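Local atomic coordinates of cytosolic iron-sulfur protein assembly protein 1 (Saccharomyces cerevisiae, PDB entry 2HES), a protein that is an essential component of the cytosolic iron-sulfur protein assembly machinery and is required for the maturation of extramitochondrial iron-sulfur proteins. Residues V148-H152 with V177-K181; E188-V192 with D234-E238. All blocks are in the same frame, centred on the assembly; numbering follows the deposited sequence.

How the interactions relate
The chain is a seven-bladed WD40 beta-propeller of four-stranded antiparallel blades. Strand 144-149 is the outer strand of one blade. From it the chain turns into the next blade, and interaction 1 closes the loop that carries strands 156-161 and 167-172. Strand 177-183 then pairs with strand 186-193, the outer strand of that blade. Interaction 2 opens there and closes at 234-238, after three strands of the following blade. The two loops are in series and neither encloses the other. Probable hydrogen bonds join them inside one sheet: Ile179 O to Val190 N (2.8 Å) and Ile179 N to Ala191 O (3.0 Å). Together they tie three successive blades.

Interaction 1. Residues V148-H152 with V177-K181; sequences VLQEH and VRIWK
Residues 148-149 lie on an outer strand, and the chain leads on through His152 toward the next blade. Residues 177-181 are extended; the direction CA 177 to 180 lies 162° from CA 149 to 152, nearly antiparallel. CA atoms of Leu149 and Trp180 are 8.9 Å apart, those of His152 and Arg178 7.8 Å. Val177 points away; Val177 C lies at the His152 ring edge, 4.5 Å from His152 CE1. Arg178 (chi1 m, then t, t) sets CD over a face of the His152 ring, 3.8 Å from the centroid, a CH-pi contact. Glu151 CB lies over one face of the Arg178 guanidinium, 3.5 Å from Arg178 NH1, with no salt bridge. Trp180 (chi1 m, chi2 89°) takes Leu149 CB over its six-membered ring, 4.0 Å from the centroid. Glu151 CG meets its edge, 3.6 Å from Trp180 CH2. His152 and Trp180 both hydrogen-bond Ser170 OG, and His152 ND1 bonds Asp174: the Asp-His-Ser-Trp tetrad of WD40 repeats. Between the segments no hydrogen bond forms, so they meet through ring faces, ring edges and side-chain carbons; Ser170 and Asp174 satisfy the polar ring atoms.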
# COMPACT_ATOMS: atom_id res chain seq x y z
N VAL A 148 19.44 -6.27 1.20
CA VAL A 148 18.57 -7.28 1.79
C VAL A 148 18.45 -6.92 3.27
O VAL A 148 19.45 -7.00 4.02
CB VAL A 148 19.16 -8.69 1.63
CG1 VAL A 148 18.28 -9.70 2.37
CG2 VAL A 148 19.20 -9.09 0.17
N LEU A 149 17.24 -6.52 3.68
CA LEU A 149 17.05 -5.78 4.93
C LEU A 149 16.28 -6.66 5.89
O LEU A 149 15.09 -6.94 5.69
CB LEU A 149 16.26 -4.52 4.65
CG LEU A 149 17.00 -3.54 3.75
CD1 LEU A 149 16.04 -2.50 3.27
CD2 LEU A 149 18.22 -2.96 4.55
N GLN A 150 17.01 -7.14 6.90
CA GLN A 150 16.50 -8.18 7.80
C GLN A 150 16.58 -7.67 9.23
O GLN A 150 17.52 -7.98 9.95
CB GLN A 150 17.32 -9.47 7.60
CG GLN A 150 17.25 -10.01 6.19
CD GLN A 150 17.86 -11.38 6.06
OE1 GLN A 150 18.90 -11.55 5.41
NE2 GLN A 150 17.24 -12.38 6.69
N GLU A 151 15.60 -6.87 9.63
CA GLU A 151 15.55 -6.40 11.03
C GLU A 151 14.25 -6.74 11.74
O GLU A 151 14.24 -6.91 12.99
CB GLU A 151 15.84 -4.91 11.15
CG GLU A 151 17.18 -4.45 10.50
CD GLU A 151 18.42 -5.19 11.01
OE1 GLU A 151 18.58 -5.38 12.24
OE2 GLU A 151 19.26 -5.56 10.16
N HIS A 152 13.17 -6.84 10.97
CA HIS A 152 11.86 -7.24 11.50
C HIS A 152 12.06 -8.63 12.10
O HIS A 152 12.93 -9.39 11.66
CB HIS A 152 10.74 -7.24 10.42
CG HIS A 152 10.20 -5.87 10.14
ND1 HIS A 152 9.51 -5.13 11.08
CD2 HIS A 152 10.27 -5.09 9.03
CE1 HIS A 152 9.18 -3.96 10.56
NE2 HIS A 152 9.63 -3.90 9.33
N VAL A 177 6.41 -0.57 12.75
CA VAL A 177 6.76 -0.02 11.44
C VAL A 177 8.27 0.31 11.52
O VAL A 177 8.73 0.87 12.53
CB VAL A 177 5.96 1.26 11.13
CG1 VAL A 177 6.50 1.93 9.84
CG2 VAL A 177 4.47 0.95 11.02
N ARG A 178 9.03 -0.01 10.47
CA ARG A 178 10.43 0.39 10.38
C ARG A 178 10.59 1.36 9.23
O ARG A 178 9.94 1.23 8.19
CB ARG A 178 11.39 -0.81 10.22
CG ARG A 178 11.58 -1.51 11.56
CD ARG A 178 12.59 -2.64 11.44
NE ARG A 178 12.72 -3.29 12.73
CZ ARG A 178 13.72 -3.17 13.58
NH1 ARG A 178 14.77 -2.40 13.30
NH2 ARG A 178 13.63 -3.83 14.74
N ILE A 179 11.47 2.33 9.45
CA ILE A 179 11.78 3.34 8.42
C ILE A 179 13.17 3.04 7.94
O ILE A 179 14.09 2.84 8.76
CB ILE A 179 11.70 4.81 9.03
CG1 ILE A 179 10.36 5.11 9.71
CG2 ILE A 179 12.03 5.86 7.91
CD1 ILE A 179 9.17 4.97 8.78
N TRP A 180 13.37 3.07 6.61
CA TRP A 180 14.63 2.70 6.03
C TRP A 180 15.08 3.83 5.12
O TRP A 180 14.25 4.42 4.41
CB TRP A 180 14.45 1.46 5.17
CG TRP A 180 13.78 0.34 5.89
CD1 TRP A 180 12.44 0.13 5.95
CD2 TRP A 180 14.40 -0.78 6.55
NE1 TRP A 180 12.17 -1.03 6.66
CE2 TRP A 180 13.36 -1.60 7.04
CE3 TRP A 180 15.75 -1.15 6.82
CZ2 TRP A 180 13.60 -2.80 7.78
CZ3 TRP A 180 15.99 -2.31 7.58
CH2 TRP A 180 14.89 -3.13 8.04
N LYS A 181 16.38 4.09 5.14
CA LYS A 181 16.95 5.22 4.39
C LYS A 181 18.32 4.78 3.89
O LYS A 181 18.92 3.95 4.54
CB LYS A 181 17.18 6.34 5.39
CG LYS A 181 17.85 7.54 4.83
CD LYS A 181 17.76 8.65 5.85
CE LYS A 181 18.40 9.91 5.26
NZ LYS A 181 18.02 11.14 5.97

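Interaction 2. Residues E188-V192 with D234-E238; sequences ECVAV and DDQQE
Segment 188-192 is extended except at Val190, whose psi of -6° kinks the strand. Segment 234-238 is a turn, with Asp235 at positive phi (77°), that enters a strand at Gln237. The backbones come closest at Val190 and Gln236, CA to CA 4.6 Å. One hydrogen bond joins them, Gln237 N to Val190 O, 2.7 Å and 166°. Val190 (chi1 m) buries the most surface here. Val190 CG2 lies 3.6 Å from Gln237 CD. Gln237 takes m, t, with chi3 near -10°, and its extended side chain also packs on Ile179. Val190 and Ala191 both face Ile179 in strand 177-183, a classic beta bulge in the outer strand of this propeller blade. The carbonyl of Val190 is thus turned to the outer strand of the following blade. Ala191 CB packs 3.5 Å from Gln237 O. Gln236 folds back with chi1 and chi2 both m, and its amide comes over the strand. Gln236 NE2 gives a 2.7 Å hydrogen bond to a water, which donates a weak one to Cys189 O at 3.4 Å. Gln236 OE1 is 3.1 Å from the same Cys189 O, two acceptors with no bond between them. Gln236 N is held by the side chain of Asp232.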
# COMPACT_ATOMS: atom_id res chain seq x y z
N GLU A 188 19.74 1.17 5.54
CA GLU A 188 19.61 0.64 6.88
C GLU A 188 18.37 1.16 7.55
O GLU A 188 17.74 2.07 7.01
CB GLU A 188 20.83 0.96 7.72
CG GLU A 188 21.18 2.41 7.77
CD GLU A 188 22.45 2.63 8.57
OE1 GLU A 188 22.68 1.87 9.53
OE2 GLU A 188 23.20 3.57 8.23
N CYS A 189 18.02 0.57 8.69
CA CYS A 189 16.83 0.97 9.44
C CYS A 189 17.20 2.17 10.30
O CYS A 189 18.18 2.10 11.06
CB CYS A 189 16.32 -0.19 10.32
SG CYS A 189 14.91 0.32 11.27
N VAL A 190 16.48 3.28 10.13
CA VAL A 190 16.79 4.50 10.88
C VAL A 190 15.75 4.80 11.97
O VAL A 190 15.95 5.71 12.82
CB VAL A 190 16.99 5.73 9.96
CG1 VAL A 190 18.23 5.46 9.08
CG2 VAL A 190 15.77 6.01 9.15
N ALA A 191 14.69 4.02 11.99
CA ALA A 191 13.73 4.11 13.13
C ALA A 191 12.83 2.91 13.25
O ALA A 191 12.47 2.31 12.27
CB ALA A 191 12.90 5.40 12.98
N VAL A 192 12.47 2.57 14.47
CA VAL A 192 11.52 1.52 14.74
C VAL A 192 10.38 2.26 15.49
O VAL A 192 10.62 2.90 16.54
CB VAL A 192 12.10 0.43 15.65
CG1 VAL A 192 11.06 -0.66 15.85
CG2 VAL A 192 13.43 -0.12 15.11
N ASP A 234 23.50 9.87 16.08
CA ASP A 234 24.02 8.73 15.33
C ASP A 234 23.44 8.63 13.92
O ASP A 234 23.71 7.66 13.19
CB ASP A 234 23.78 7.45 16.12
N ASP A 235 22.67 9.66 13.53
CA ASP A 235 22.09 9.76 12.20
C ASP A 235 20.87 8.83 12.06
O ASP A 235 20.44 8.49 10.98
CB ASP A 235 23.14 9.46 11.14
CG ASP A 235 22.89 10.19 9.84
OD1 ASP A 235 21.82 10.84 9.73
OD2 ASP A 235 23.75 10.10 8.93
N GLN A 236 20.34 8.42 13.20
CA GLN A 236 19.09 7.69 13.27
C GLN A 236 17.99 8.73 13.37
O GLN A 236 18.28 9.89 13.70
CB GLN A 236 19.09 6.89 14.54
CG GLN A 236 20.05 5.69 14.52
CD GLN A 236 19.40 4.51 13.82
OE1 GLN A 236 19.81 4.15 12.74
NE2 GLN A 236 18.32 3.96 14.40
N GLN A 237 16.75 8.32 13.13
CA GLN A 237 15.63 9.27 13.17
C GLN A 237 14.82 9.06 14.42
O GLN A 237 14.48 7.92 14.75
CB GLN A 237 14.71 9.07 11.96
CG GLN A 237 15.39 9.42 10.61
CD GLN A 237 14.45 9.36 9.42
OE1 GLN A 237 13.32 8.89 9.53
NE2 GLN A 237 14.93 9.86 8.25
N GLU A 238 14.47 10.16 15.07
CA GLU A 238 13.60 10.13 16.23
C GLU A 238 12.18 10.34 15.74
O GLU A 238 11.90 11.29 15.03
CB GLU A 238 14.00 11.21 17.23
CG GLU A 238 15.48 11.13 17.60
CD GLU A 238 15.85 11.89 18.85
OE1 GLU A 238 14.96 12.53 19.48
OE2 GLU A 238 17.05 11.87 19.20
O HOH W 1 16.66 1.87 14.13